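Local coordinates for gene 2 protein (PDB 5C12), which is a viral large terminase subunit whose nuclease domain, the part modelled here, binds metal ions and probably cuts DNA by a two-metal-ion mechanism during genome packaging, at residues D99-D104 against R114-A119; V47-D52 against S91-D96; H51-T56 against M80-G85. The protein carries 1 engineered substitution. One frame throughout, in Å; residues are numbered along the deposited sequence.

Contact 1: residues D99-D104 against R114-A119; sequences DHYLWD and RQTTEA. With MG (magnesium ion), chain B.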
ATOM      1  N   ASP A  99      -4.641   3.898  13.846  1.00 13.07           N
ATOM      2  CA  ASP A  99      -3.802   4.882  14.516  1.00 11.78           C
ATOM      3  C   ASP A  99      -3.321   5.919  13.519  1.00 15.62           C
ATOM      4  O   ASP A  99      -3.109   7.071  13.871  1.00 17.11           O
ATOM      5  CB  ASP A  99      -2.601   4.181  15.162  1.00 14.82           C
ATOM      6  CG  ASP A  99      -3.021   3.201  16.227  1.00 18.80           C
ATOM      7  OD1 ASP A  99      -3.617   3.625  17.230  1.00 19.40           O
ATOM      8  OD2 ASP A  99      -2.784   1.985  16.072  1.00 17.06           O
ATOM      9  N   HIS A 100      -3.158   5.513  12.268  1.00 13.50           N
ATOM     10  CA  HIS A 100      -2.624   6.354  11.209  1.00 12.55           C
ATOM     11  C   HIS A 100      -3.403   6.119   9.939  1.00 12.83           C
ATOM     12  O   HIS A 100      -3.649   4.982   9.560  1.00 13.54           O
ATOM     13  CB  HIS A 100      -1.155   6.019  10.967  1.00 13.21           C
ATOM     14  CG  HIS A 100      -0.316   6.067  12.197  1.00 13.99           C
ATOM     15  ND1 HIS A 100       0.061   7.248  12.796  1.00 24.27           N
ATOM     16  CD2 HIS A 100       0.228   5.077  12.946  1.00 20.85           C
ATOM     17  CE1 HIS A 100       0.800   6.983  13.858  1.00 23.65           C
ATOM     18  NE2 HIS A 100       0.921   5.673  13.969  1.00 27.54           N
ATOM     19  N   TYR A 101      -3.742   7.192   9.251  1.00 11.80           N
ATOM     20  CA  TYR A 101      -4.437   7.150   7.978  1.00 10.41           C
ATOM     21  C   TYR A 101      -3.641   7.957   6.978  1.00 10.21           C
ATOM     22  O   TYR A 101      -3.218   9.078   7.290  1.00 13.50           O
ATOM     23  CB  TYR A 101      -5.798   7.779   8.128  1.00 14.07           C
ATOM     24  CG  TYR A 101      -6.588   8.001   6.879  1.00 10.58           C
ATOM     25  CD1 TYR A 101      -6.575   9.215   6.234  1.00 11.81           C
ATOM     26  CD2 TYR A 101      -7.440   7.009   6.383  1.00 12.93           C
ATOM     27  CE1 TYR A 101      -7.325   9.439   5.116  1.00 10.55           C
ATOM     28  CE2 TYR A 101      -8.202   7.226   5.265  1.00 11.59           C
ATOM     29  CZ  TYR A 101      -8.140   8.450   4.628  1.00 10.51           C
ATOM     30  OH  TYR A 101      -8.910   8.733   3.525  1.00 13.05           O
ATOM     31  N   LEU A 102      -3.450   7.394   5.793  1.00 10.09           N
ATOM     32  CA  LEU A 102      -2.824   8.092   4.678  1.00  8.62           C
ATOM     33  C   LEU A 102      -3.763   8.133   3.493  1.00 10.02           C
ATOM     34  O   LEU A 102      -4.650   7.280   3.356  1.00 11.07           O
ATOM     35  CB  LEU A 102      -1.518   7.423   4.264  1.00  9.53           C
ATOM     36  CG  LEU A 102      -0.474   7.235   5.367  1.00 12.00           C
ATOM     37  CD1 LEU A 102      -0.641   5.857   5.989  1.00 12.55           C
ATOM     38  CD2 LEU A 102       0.937   7.388   4.811  1.00 14.40           C
ATOM     39  N   TRP A 103      -3.587   9.124   2.622  1.00 10.62           N
ATOM     40  CA  TRP A 103      -4.305   9.112   1.366  1.00 10.88           C
ATOM     41  C   TRP A 103      -3.461   9.748   0.288  1.00 11.56           C
ATOM     42  O   TRP A 103      -2.583  10.563   0.584  1.00 12.50           O
ATOM     43  CB  TRP A 103      -5.659   9.825   1.490  1.00 11.71           C
ATOM     44  CG  TRP A 103      -5.588  11.320   1.353  1.00 11.28           C
ATOM     45  CD1 TRP A 103      -5.873  12.046   0.238  1.00 13.81           C
ATOM     46  CD2 TRP A 103      -5.222  12.270   2.368  1.00 12.88           C
ATOM     47  NE1 TRP A 103      -5.692  13.388   0.485  1.00 14.41           N
ATOM     48  CE2 TRP A 103      -5.282  13.545   1.782  1.00 14.17           C
ATOM     49  CE3 TRP A 103      -4.819  12.155   3.698  1.00 13.65           C
ATOM     50  CZ2 TRP A 103      -4.980  14.704   2.490  1.00 14.44           C
ATOM     51  CZ3 TRP A 103      -4.491  13.297   4.391  1.00 15.81           C
ATOM     52  CH2 TRP A 103      -4.588  14.559   3.792  1.00 13.19           C
ATOM     53  N   ASP A 104      -3.731   9.385  -0.959  1.00  9.91           N
ATOM     54  CA  ASP A 104      -2.992   9.905  -2.092  1.00 11.66           C
ATOM     55  C   ASP A 104      -3.444  11.322  -2.394  1.00 12.45           C
ATOM     56  O   ASP A 104      -4.585  11.566  -2.769  1.00 13.94           O
ATOM     57  CB  ASP A 104      -3.192   9.003  -3.310  1.00 13.29           C
ATOM     58  CG  ASP A 104      -2.513   9.513  -4.556  1.00 15.11           C
ATOM     59  OD1 ASP A 104      -1.680  10.439  -4.488  1.00 14.77           O
ATOM     60  OD2 ASP A 104      -2.826   8.983  -5.641  1.00 15.97           O
ATOM     61  N   ARG A 114      -8.790  19.000   4.876  1.00 16.40           N
ATOM     62  CA  ARG A 114      -9.785  19.539   5.796  1.00 17.42           C
ATOM     63  C   ARG A 114     -10.874  18.506   6.111  1.00 17.24           C
ATOM     64  O   ARG A 114     -11.213  18.274   7.270  1.00 19.48           O
ATOM     65  CB  ARG A 114     -10.405  20.823   5.229  1.00 18.69           C
ATOM     66  CG  ARG A 114     -11.555  21.321   6.034  1.00 19.86           C
ATOM     67  CD  ARG A 114     -12.248  22.524   5.347  1.00 21.21           C
ATOM     68  NE  ARG A 114     -13.669  22.239   5.350  1.00 59.58           N
ATOM     69  CZ  ARG A 114     -14.418  22.088   4.271  1.00 22.10           C
ATOM     70  NH1 ARG A 114     -13.923  22.296   3.055  1.00 27.67           N
ATOM     71  NH2 ARG A 114     -15.707  21.832   4.409  1.00 59.62           N
ATOM     72  N   GLN A 115     -11.407  17.857   5.081  1.00 17.02           N
ATOM     73  CA  GLN A 115     -12.463  16.886   5.289  1.00 17.79           C
ATOM     74  C   GLN A 115     -11.944  15.716   6.100  1.00 15.92           C
ATOM     75  O   GLN A 115     -12.633  15.174   6.963  1.00 17.11           O
ATOM     76  CB  GLN A 115     -13.010  16.390   3.957  1.00 21.22           C
ATOM     77  CG  GLN A 115     -14.075  15.327   4.116  1.00 22.56           C
ATOM     78  CD  GLN A 115     -14.590  14.815   2.792  1.00 28.15           C
ATOM     79  OE1 GLN A 115     -14.213  15.310   1.724  1.00 22.47           O
ATOM     80  NE2 GLN A 115     -15.486  13.837   2.856  1.00 25.20           N
ATOM     81  N   THR A 116     -10.722  15.311   5.808  1.00 15.52           N
ATOM     82  CA  THR A 116     -10.129  14.189   6.503  1.00 14.09           C
ATOM     83  C   THR A 116      -9.937  14.485   7.978  1.00 17.18           C
ATOM     84  O   THR A 116     -10.312  13.673   8.832  1.00 17.27           O
ATOM     85  CB  THR A 116      -8.815  13.804   5.849  1.00 14.99           C
ATOM     86  OG1 THR A 116      -9.068  13.451   4.484  1.00 15.95           O
ATOM     87  CG2 THR A 116      -8.169  12.664   6.567  1.00 12.81           C
ATOM     88  N   THR A 117      -9.384  15.654   8.293  1.00 16.78           N
ATOM     89  CA  THR A 117      -9.179  16.000   9.693  1.00 18.63           C
ATOM     90  C   THR A 117     -10.509  16.205  10.432  1.00 17.10           C
ATOM     91  O   THR A 117     -10.638  15.815  11.587  1.00 20.82           O
ATOM     92  CB  THR A 117      -8.238  17.212   9.860  1.00 19.35           C
ATOM     93  OG1 THR A 117      -8.757  18.327   9.145  1.00 24.32           O
ATOM     94  CG2 THR A 117      -6.854  16.871   9.341  1.00 21.16           C
ATOM     95  N   GLU A 118     -11.516  16.756   9.754  1.00 17.41           N
ATOM     96  CA  GLU A 118     -12.864  16.840  10.322  1.00 18.49           C
ATOM     97  C   GLU A 118     -13.402  15.461  10.680  1.00 21.27           C
ATOM     98  O   GLU A 118     -14.049  15.269  11.715  1.00 21.05           O
ATOM     99  CB  GLU A 118     -13.840  17.530   9.344  1.00 23.52           C
ATOM    100  CG  GLU A 118     -13.594  19.024   9.118  1.00 24.45           C
ATOM    101  CD  GLU A 118     -14.497  19.641   8.025  1.00 30.75           C
ATOM    102  OE1 GLU A 118     -15.206  18.877   7.327  1.00 36.24           O
ATOM    103  OE2 GLU A 118     -14.493  20.889   7.856  1.00 23.94           O
ATOM    104  N   ALA A 119     -13.122  14.489   9.825  1.00 20.96           N
ATOM    105  CA  ALA A 119     -13.685  13.169  10.030  1.00 20.13           C
ATOM    106  C   ALA A 119     -13.114  12.521  11.281  1.00 20.64           C
ATOM    107  O   ALA A 119     -13.796  11.746  11.964  1.00 21.47           O
ATOM    108  CB  ALA A 119     -13.423  12.308   8.821  1.00 18.34           C
TER
HETATM  109 MG    MG B 800      -3.745   7.563  -6.750  0.96 45.48          MG
HETATM  110  O   HOH W   1      -8.699  11.364   2.605  1.00 15.00           O
HETATM  111  O   HOH W   2      -2.376   6.333  -6.230  1.00 21.59           O
HETATM  112  O   HOH W   3      -4.864   6.797  -7.753  1.00 19.60           O
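A beta-alpha-beta unit, made of strand 100-104, helix 113-119 and strand 126-130, is closed here by the packing of its helix on its first strand, with Thr116 set against Tyr101 and Trp103. The methyl CG2 of Thr116 does the touching: it lies 3.6 Å from CE1 of Tyr101 and, less tightly, 4.3 Å from CZ3 of Trp103, meeting both rings at a slant. Two residues apart on the strand, the aromatic side chains leave the same side of it, and the one methyl lies against both rings, Tyr101 the closer. A chi1 of -60° sets OG1 of Thr116 beside the backbone N and leaves CG2 anti to it, facing the strand; OG1 bonds to the carbonyl of Leu112, just ahead of the helix. A single water extends this polar side. It donates to Thr116 OG1 over 2.8 Å and also bonds to Tyr101 OH, in the plane of that ring at its edge, while lying above one face of the Trp103 indole. The buried hydroxyls are thus linked through water and not directly. At the end of the strand Asp104 faces a different task: its OD2 binds a magnesium ion at 2.0 Å, and its OD1 accepts from the backbone of Asp106, a second bond that steadies the carboxylate. Around the contact, Trp103 NE1 bonds to the carbonyl of Gly109, Phe120 meets Tyr101 edge to face, helix 82-95 covers Tyr101 through Ala89 and Ala93, and strand 126-130 adjoins Thr116 through Ala127.

Contact 2: residues V47-D52 against S91-D96; sequences VVSAHD and SLAIED. With MG (magnesium ion), chain C.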
ATOM      1  N   VAL A  47      -2.223   0.182  13.882  1.00 12.16           N
ATOM      2  CA  VAL A  47      -3.123  -0.029  12.772  1.00 12.33           C
ATOM      3  C   VAL A  47      -2.939   1.127  11.802  1.00 12.20           C
ATOM      4  O   VAL A  47      -3.049   2.290  12.189  1.00 12.30           O
ATOM      5  CB  VAL A  47      -4.581  -0.165  13.214  1.00 14.27           C
ATOM      6  CG1 VAL A  47      -5.496  -0.260  11.999  1.00 13.68           C
ATOM      7  CG2 VAL A  47      -4.744  -1.396  14.102  1.00 17.02           C
ATOM      8  N   VAL A  48      -2.614   0.794  10.557  1.00 10.32           N
ATOM      9  CA  VAL A  48      -2.364   1.743   9.490  1.00 10.76           C
ATOM     10  C   VAL A  48      -3.335   1.514   8.350  1.00 12.27           C
ATOM     11  O   VAL A  48      -3.452   0.401   7.838  1.00 13.12           O
ATOM     12  CB  VAL A  48      -0.918   1.652   8.942  1.00 13.15           C
ATOM     13  CG1 VAL A  48      -0.644   2.798   7.956  1.00 13.94           C
ATOM     14  CG2 VAL A  48       0.110   1.670  10.066  1.00 14.93           C
ATOM     15  N   SER A  49      -3.997   2.576   7.924  1.00  9.29           N
ATOM     16  CA  SER A  49      -5.005   2.523   6.873  1.00  8.66           C
ATOM     17  C   SER A  49      -4.650   3.542   5.819  1.00 10.51           C
ATOM     18  O   SER A  49      -4.063   4.587   6.130  1.00 10.50           O
ATOM     19  CB  SER A  49      -6.391   2.876   7.419  1.00 11.73           C
ATOM     20  OG  SER A  49      -6.866   1.930   8.356  1.00 14.91           O
ATOM     21  N   ALA A  50      -4.995   3.273   4.575  1.00  9.87           N
ATOM     22  CA  ALA A  50      -4.728   4.214   3.507  1.00 10.01           C
ATOM     23  C   ALA A  50      -5.795   4.160   2.436  1.00 11.49           C
ATOM     24  O   ALA A  50      -6.470   3.144   2.238  1.00 11.30           O
ATOM     25  CB  ALA A  50      -3.322   3.993   2.894  1.00 10.17           C
ATOM     26  N   HIS A  51      -5.961   5.286   1.752  1.00 10.50           N
ATOM     27  CA  HIS A  51      -7.011   5.496   0.778  1.00  9.01           C
ATOM     28  C   HIS A  51      -6.468   6.036  -0.524  1.00 11.01           C
ATOM     29  O   HIS A  51      -5.712   7.019  -0.554  1.00 10.64           O
ATOM     30  CB  HIS A  51      -8.017   6.505   1.357  1.00 10.79           C
ATOM     31  CG  HIS A  51      -9.063   6.998   0.393  1.00 10.39           C
ATOM     32  ND1 HIS A  51      -9.843   6.157  -0.368  1.00 12.81           N
ATOM     33  CD2 HIS A  51      -9.509   8.254   0.140  1.00 12.15           C
ATOM     34  CE1 HIS A  51     -10.695   6.876  -1.087  1.00 13.86           C
ATOM     35  NE2 HIS A  51     -10.513   8.153  -0.789  1.00 13.60           N
ATOM     36  N   ASP A  52      -6.896   5.415  -1.613  1.00 11.01           N
ATOM     37  CA  ASP A  52      -6.612   5.878  -2.953  1.00 12.86           C
ATOM     38  C   ASP A  52      -7.903   6.421  -3.531  1.00 15.56           C
ATOM     39  O   ASP A  52      -8.852   5.679  -3.775  1.00 15.56           O
ATOM     40  CB  ASP A  52      -6.096   4.742  -3.828  1.00 13.52           C
ATOM     41  CG  ASP A  52      -5.817   5.199  -5.232  1.00 18.71           C
ATOM     42  OD1 ASP A  52      -6.489   6.153  -5.681  1.00 22.04           O
ATOM     43  OD2 ASP A  52      -4.921   4.635  -5.880  1.00 15.67           O
ATOM     44  N   SER A  91     -14.336   6.699   7.426  1.00 15.03           N
ATOM     45  CA  SER A  91     -15.227   5.891   8.252  1.00 16.55           C
ATOM     46  C   SER A  91     -14.690   4.471   8.409  1.00 15.03           C
ATOM     47  O   SER A  91     -14.745   3.909   9.495  1.00 15.92           O
ATOM     48  CB  SER A  91     -16.629   5.883   7.671  1.00 17.65           C
ATOM     49  OG  SER A  91     -17.243   7.140   7.910  1.00 20.85           O
ATOM     50  N   LEU A  92     -14.150   3.888   7.345  1.00 13.31           N
ATOM     51  CA  LEU A  92     -13.482   2.579   7.475  1.00 12.48           C
ATOM     52  C   LEU A  92     -12.297   2.637   8.437  1.00 15.00           C
ATOM     53  O   LEU A  92     -12.106   1.737   9.252  1.00 14.38           O
ATOM     54  CB  LEU A  92     -13.045   2.014   6.115  1.00 12.71           C
ATOM     55  CG  LEU A  92     -14.176   1.458   5.238  1.00 14.95           C
ATOM     56  CD1 LEU A  92     -13.584   1.083   3.891  1.00 19.11           C
ATOM     57  CD2 LEU A  92     -14.851   0.275   5.901  1.00 15.17           C
ATOM     58  N   ALA A  93     -11.503   3.698   8.356  1.00 13.40           N
ATOM     59  CA  ALA A  93     -10.360   3.842   9.239  1.00 13.69           C
ATOM     60  C   ALA A  93     -10.818   3.879  10.701  1.00 13.88           C
ATOM     61  O   ALA A  93     -10.203   3.273  11.588  1.00 15.26           O
ATOM     62  CB  ALA A  93      -9.572   5.101   8.882  1.00 12.88           C
ATOM     63  N   ILE A  94     -11.890   4.612  10.965  1.00 15.30           N
ATOM     64  CA  ILE A  94     -12.456   4.615  12.292  1.00 15.49           C
ATOM     65  C   ILE A  94     -12.920   3.213  12.709  1.00 17.96           C
ATOM     66  O   ILE A  94     -12.612   2.757  13.816  1.00 18.15           O
ATOM     67  CB  ILE A  94     -13.590   5.646  12.368  1.00 15.32           C
ATOM     68  CG1 ILE A  94     -12.990   7.045  12.248  1.00 16.42           C
ATOM     69  CG2 ILE A  94     -14.390   5.499  13.670  1.00 18.93           C
ATOM     70  CD1 ILE A  94     -14.017   8.084  11.911  1.00 19.99           C
ATOM     71  N   GLU A  95     -13.647   2.531  11.830  1.00 17.34           N
ATOM     72  CA  GLU A  95     -14.150   1.187  12.115  1.00 16.92           C
ATOM     73  C   GLU A  95     -13.001   0.214  12.404  1.00 18.28           C
ATOM     74  O   GLU A  95     -13.125  -0.676  13.262  1.00 19.87           O
ATOM     75  CB  GLU A  95     -14.988   0.708  10.932  1.00 16.99           C
ATOM     76  CG  GLU A  95     -15.641  -0.637  11.121  1.00 22.69           C
ATOM     77  CD  GLU A  95     -16.575  -1.012   9.977  1.00 50.99           C
ATOM     78  OE1 GLU A  95     -16.729  -0.213   9.029  1.00 32.27           O
ATOM     79  OE2 GLU A  95     -17.162  -2.112  10.027  1.00 47.31           O
ATOM     80  N   ASP A  96     -11.877   0.417  11.721  1.00 14.48           N
ATOM     81  CA  ASP A  96     -10.723  -0.454  11.839  1.00 13.64           C
ATOM     82  C   ASP A  96      -9.809  -0.100  13.009  1.00 13.44           C
ATOM     83  O   ASP A  96      -8.818  -0.793  13.245  1.00 17.81           O
ATOM     84  CB  ASP A  96      -9.903  -0.432  10.545  1.00 14.21           C
ATOM     85  CG  ASP A  96     -10.559  -1.229   9.424  1.00 18.44           C
ATOM     86  OD1 ASP A  96     -11.367  -2.124   9.742  1.00 17.99           O
ATOM     87  OD2 ASP A  96     -10.292  -0.934   8.238  1.00 15.28           O
TER
HETATM   88 MG    MG C 801      -3.803   5.251  -7.453  0.88 19.61          MG
HETATM   89  O   HOH W   3      -4.864   6.797  -7.753  1.00 19.60           O
HETATM   90  O   HOH W   2      -2.376   6.333  -6.230  1.00 21.59           O
HETATM   91  O   HOH W   4      -5.042   4.080  -8.642  1.00 30.52           O
HETATM   92  O   HOH W   5      -2.783   5.905  -9.128  1.00 26.80           O
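Helix-on-sheet packing, buried and light, brings the last turn of helix 82-95 against the beginning of strand 47-52, with Ser49 and Ala93 at its middle. Their CB atoms stand 4.1 Å apart, and the small side chains let the backbones approach closely, CA to CA 6.0 Å. Toward the start of the strand, Val47 extends one methyl, CG1, to 3.6 Å from the carbonyl O of Asp96; that branch is anti to the backbone N (chi1 175°). The same carbonyl accepts from Lys72 NZ. The strand is a central member of a mixed sheet, flanked by parallel strand 100-104 and antiparallel strand 61-67, an order consistent with the RNase H-like fold of terminase nucleases, and the helix lies across one side of it. Polar groups buried at this junction find partners on the next two strands: on 61-67, Tyr63 OH is hydrogen-bonded to both Ser49 OG and Asp96 OD2, bridging the two segments, and Ser65 OG pairs with Ser49 OG; on 70-77, Arg73 forms a salt bridge with Asp96 OD1. At the far end of the strand, away from the helix, Asp52 OD2 binds a magnesium ion at 2.0 Å, four waters and Asp252 completing its coordination.

Contact 3: residues H51-T56 against M80-G85; sequences HDPSDT and MDINEG. With MG (magnesium ion), chain C.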
ATOM      1  N   HIS A  51      -5.961   5.286   1.752  1.00 10.50           N
ATOM      2  CA  HIS A  51      -7.011   5.496   0.778  1.00  9.01           C
ATOM      3  C   HIS A  51      -6.468   6.036  -0.524  1.00 11.01           C
ATOM      4  O   HIS A  51      -5.712   7.019  -0.554  1.00 10.64           O
ATOM      5  CB  HIS A  51      -8.017   6.505   1.357  1.00 10.79           C
ATOM      6  CG  HIS A  51      -9.063   6.998   0.393  1.00 10.39           C
ATOM      7  ND1 HIS A  51      -9.843   6.157  -0.368  1.00 12.81           N
ATOM      8  CD2 HIS A  51      -9.509   8.254   0.140  1.00 12.15           C
ATOM      9  CE1 HIS A  51     -10.695   6.876  -1.087  1.00 13.86           C
ATOM     10  NE2 HIS A  51     -10.513   8.153  -0.789  1.00 13.60           N
ATOM     11  N   ASP A  52      -6.896   5.415  -1.613  1.00 11.01           N
ATOM     12  CA  ASP A  52      -6.612   5.878  -2.953  1.00 12.86           C
ATOM     13  C   ASP A  52      -7.903   6.421  -3.531  1.00 15.56           C
ATOM     14  O   ASP A  52      -8.852   5.679  -3.775  1.00 15.56           O
ATOM     15  CB  ASP A  52      -6.096   4.742  -3.828  1.00 13.52           C
ATOM     16  CG  ASP A  52      -5.817   5.199  -5.232  1.00 18.71           C
ATOM     17  OD1 ASP A  52      -6.489   6.153  -5.681  1.00 22.04           O
ATOM     18  OD2 ASP A  52      -4.921   4.635  -5.880  1.00 15.67           O
ATOM     19  N   PRO A  53      -7.984   7.748  -3.718  1.00 13.51           N
ATOM     20  CA  PRO A  53      -9.241   8.379  -4.118  1.00 15.06           C
ATOM     21  C   PRO A  53      -9.566   8.276  -5.612  1.00 19.96           C
ATOM     22  O   PRO A  53     -10.501   8.923  -6.104  1.00 23.05           O
ATOM     23  CB  PRO A  53      -9.010   9.832  -3.725  1.00 16.57           C
ATOM     24  CG  PRO A  53      -7.585  10.026  -3.903  1.00 18.25           C
ATOM     25  CD  PRO A  53      -6.912   8.733  -3.482  1.00 12.96           C
ATOM     26  N   SER A  54      -8.776   7.468  -6.305  1.00 20.73           N
ATOM     27  CA  SER A  54      -8.902   7.209  -7.742  1.00 29.15           C
ATOM     28  C   SER A  54      -8.108   8.269  -8.466  1.00 39.76           C
ATOM     29  O   SER A  54      -7.724   9.259  -7.858  1.00 27.65           O
ATOM     30  CB  SER A  54     -10.361   7.162  -8.243  1.00 29.01           C
ATOM     31  OG  SER A  54     -10.930   8.450  -8.426  1.00 38.78           O
ATOM     32  N   ASP A  55      -7.791   8.003  -9.729  1.00 35.42           N
ATOM     33  CA  ASP A  55      -7.348   9.030 -10.657  1.00 31.75           C
ATOM     34  C   ASP A  55      -8.648   9.439 -11.322  1.00 48.85           C
ATOM     35  O   ASP A  55      -9.435   8.576 -11.698  1.00 75.12           O
ATOM     36  CB  ASP A  55      -6.392   8.476 -11.718  1.00 32.67           C
ATOM     37  CG  ASP A  55      -5.457   7.399 -11.184  1.00 41.94           C
ATOM     38  OD1 ASP A  55      -4.806   7.598 -10.133  1.00 36.17           O
ATOM     39  OD2 ASP A  55      -5.369   6.337 -11.834  1.00 56.16           O
ATOM     40  N   THR A  56      -8.884  10.728 -11.484  1.00 54.60           N
ATOM     41  CA  THR A  56     -10.227  11.201 -11.796  1.00 29.69           C
ATOM     42  C   THR A  56     -11.062  11.027 -10.524  1.00 29.37           C
ATOM     43  O   THR A  56     -10.774  10.161  -9.697  1.00 80.52           O
ATOM     44  CB  THR A  56     -10.901  10.425 -12.962  1.00 47.91           C
ATOM     45  OG1 THR A  56     -11.494   9.206 -12.478  1.00 50.93           O
ATOM     46  CG2 THR A  56      -9.908  10.142 -14.088  1.00 56.27           C
ATOM     47  N   MET A  80     -18.817   6.766  -6.155  1.00 19.61           N
ATOM     48  CA  MET A  80     -18.703   7.896  -5.245  1.00 20.95           C
ATOM     49  C   MET A  80     -17.905   9.036  -5.855  1.00 22.04           C
ATOM     50  O   MET A  80     -16.947   8.812  -6.583  1.00 20.16           O
ATOM     51  CB  MET A  80     -18.018   7.419  -3.973  1.00 17.97           C
ATOM     52  CG  MET A  80     -18.938   6.523  -3.170  1.00 23.55           C
ATOM     53  SD  MET A  80     -18.321   6.194  -1.545  1.00 38.72           S
ATOM     54  CE  MET A  80     -16.895   5.423  -2.128  1.00 15.85           C
ATOM     55  N   ASP A  81     -18.317  10.264  -5.561  1.00 21.94           N
ATOM     56  CA  ASP A  81     -17.463  11.398  -5.852  1.00 22.12           C
ATOM     57  C   ASP A  81     -16.324  11.473  -4.836  1.00 20.28           C
ATOM     58  O   ASP A  81     -16.212  10.653  -3.913  1.00 18.44           O
ATOM     59  CB  ASP A  81     -18.270  12.715  -5.964  1.00 21.11           C
ATOM     60  CG  ASP A  81     -18.816  13.224  -4.640  1.00 27.76           C
ATOM     61  OD1 ASP A  81     -18.217  13.017  -3.573  1.00 21.75           O
ATOM     62  OD2 ASP A  81     -19.846  13.925  -4.684  1.00 31.00           O
ATOM     63  N   ILE A  82     -15.420  12.424  -5.035  1.00 18.98           N
ATOM     64  CA  ILE A  82     -14.215  12.455  -4.242  1.00 19.34           C
ATOM     65  C   ILE A  82     -14.503  12.638  -2.757  1.00 16.57           C
ATOM     66  O   ILE A  82     -13.825  12.060  -1.916  1.00 16.42           O
ATOM     67  CB  ILE A  82     -13.237  13.542  -4.755  1.00 28.31           C
ATOM     68  CG1 ILE A  82     -11.907  13.475  -4.014  1.00 46.45           C
ATOM     69  CG2 ILE A  82     -13.807  14.907  -4.591  1.00 29.39           C
ATOM     70  CD1 ILE A  82     -10.895  12.642  -4.708  1.00 48.28           C
ATOM     71  N   ASN A  83     -15.505  13.450  -2.432  1.00 19.38           N
ATOM     72  CA  ASN A  83     -15.821  13.691  -1.029  1.00 19.13           C
ATOM     73  C   ASN A  83     -16.541  12.515  -0.374  1.00 17.46           C
ATOM     74  O   ASN A  83     -16.238  12.160   0.762  1.00 18.97           O
ATOM     75  CB  ASN A  83     -16.606  14.994  -0.880  1.00 18.94           C
ATOM     76  CG  ASN A  83     -15.868  16.168  -1.477  1.00 25.27           C
ATOM     77  OD1 ASN A  83     -16.274  16.710  -2.502  1.00 29.97           O
ATOM     78  ND2 ASN A  83     -14.742  16.531  -0.867  1.00 22.35           N
ATOM     79  N   GLU A  84     -17.456  11.882  -1.104  1.00 19.23           N
ATOM     80  CA  GLU A  84     -18.088  10.664  -0.619  1.00 20.71           C
ATOM     81  C   GLU A  84     -17.037   9.580  -0.400  1.00 16.65           C
ATOM     82  O   GLU A  84     -17.052   8.842   0.589  1.00 17.22           O
ATOM     83  CB  GLU A  84     -19.140  10.175  -1.624  1.00 19.06           C
ATOM     84  CG  GLU A  84     -20.332  11.102  -1.739  1.00 23.00           C
ATOM     85  CD  GLU A  84     -21.264  10.739  -2.876  1.00 29.45           C
ATOM     86  OE1 GLU A  84     -20.786  10.245  -3.913  1.00 26.80           O
ATOM     87  OE2 GLU A  84     -22.478  10.947  -2.726  1.00 30.96           O
ATOM     88  N   GLY A  85     -16.079   9.510  -1.310  1.00 16.41           N
ATOM     89  CA  GLY A  85     -14.998   8.562  -1.172  1.00 14.84           C
ATOM     90  C   GLY A  85     -14.173   8.772   0.100  1.00 14.23           C
ATOM     91  O   GLY A  85     -13.823   7.826   0.816  1.00 14.90           O
TER
HETATM   92 MG    MG C 801      -3.803   5.251  -7.453  0.88 19.61          MG
HETATM   93  O   HOH W   6     -12.153   9.745  -2.518  1.00 17.11           O
HETATM   94  O   HOH W   3      -4.864   6.797  -7.753  1.00 19.60           O
HETATM   95  O   HOH W   5      -2.783   5.905  -9.128  1.00 26.80           O
HETATM   96  O   HOH W   2      -2.376   6.333  -6.230  1.00 21.59           O
HETATM   97  O   HOH W   4      -5.042   4.080  -8.642  1.00 30.52           O
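Pro53 and Ile82 make the close part of this contact, CB of the proline 3.5 Å from CD1 of the isoleucine. Ile82 reaches it through its long branch: CG1 is anti to the backbone N (chi1 -174°), and this carries CD1 across to the proline. Val108 and Leu112 touch the same isoleucine, so the apolar patch continues beyond the two segments. His51 is buried too, but bridged by water. Its NE2 lies 3.7 Å from the carbonyl O of Gly85, a packing approach at a slant to the ring, and the polar link runs instead through a water that bonds to His51 NE2 in the ring plane and donates to Ile82 O over 2.9 Å. The other ring nitrogen, ND1, bonds to the carbonyl of Gly62, which fixes the turn of the imidazole, while the backbone N of Pro53 sits over the ring centre.

The solvent side is the start of the helix, where the exposed Asp81 and Glu84 form a capping box: Asp81, the N-cap, accepts from Glu84 N through OD1 in a nearly straight bond (2.8 Å, 176°), and Glu84 OE1 returns the bond from Asp81 N. Across the contact, the loop after the first strand of the RNase H-like sheet turns at the metal site. Asp52 OD1, the oxygen not on the metal, accepts from Ser54 N at 2.7 Å, an Asx turn that holds the carboxylate in place. Asp55 OD1, 3.7 Å from the magnesium, accepts from one coordinated water at 2.8 Å and lies close to a second, which also neighbours Asp52 OD1; its OD2 is held by Ser247 OG. In other structures of this protein Asp55 is itself a magnesium-binding residue.

In the fold
From the N terminus, strand 47-52 comes first and serves two contacts. Contact 3 closes the shorter loop, from the strand's end through the hairpin 61-67/70-77 to the start of helix 82-95; contact 2 spans a longer stretch to the end of the same helix, so that contact 3 lies almost wholly within it, the two sharing His51 and Asp52. Contact 1 follows in series and closes a local loop from strand 100-104 to the next helix. Strands 47-52 and 100-104 are sheet neighbours, probably hydrogen-bonded from His51 N to Leu102 O, and Gln115 NE2 of contact 1 bonds to Asn83 O of contact 3. Both strands end at the paired magnesium ions.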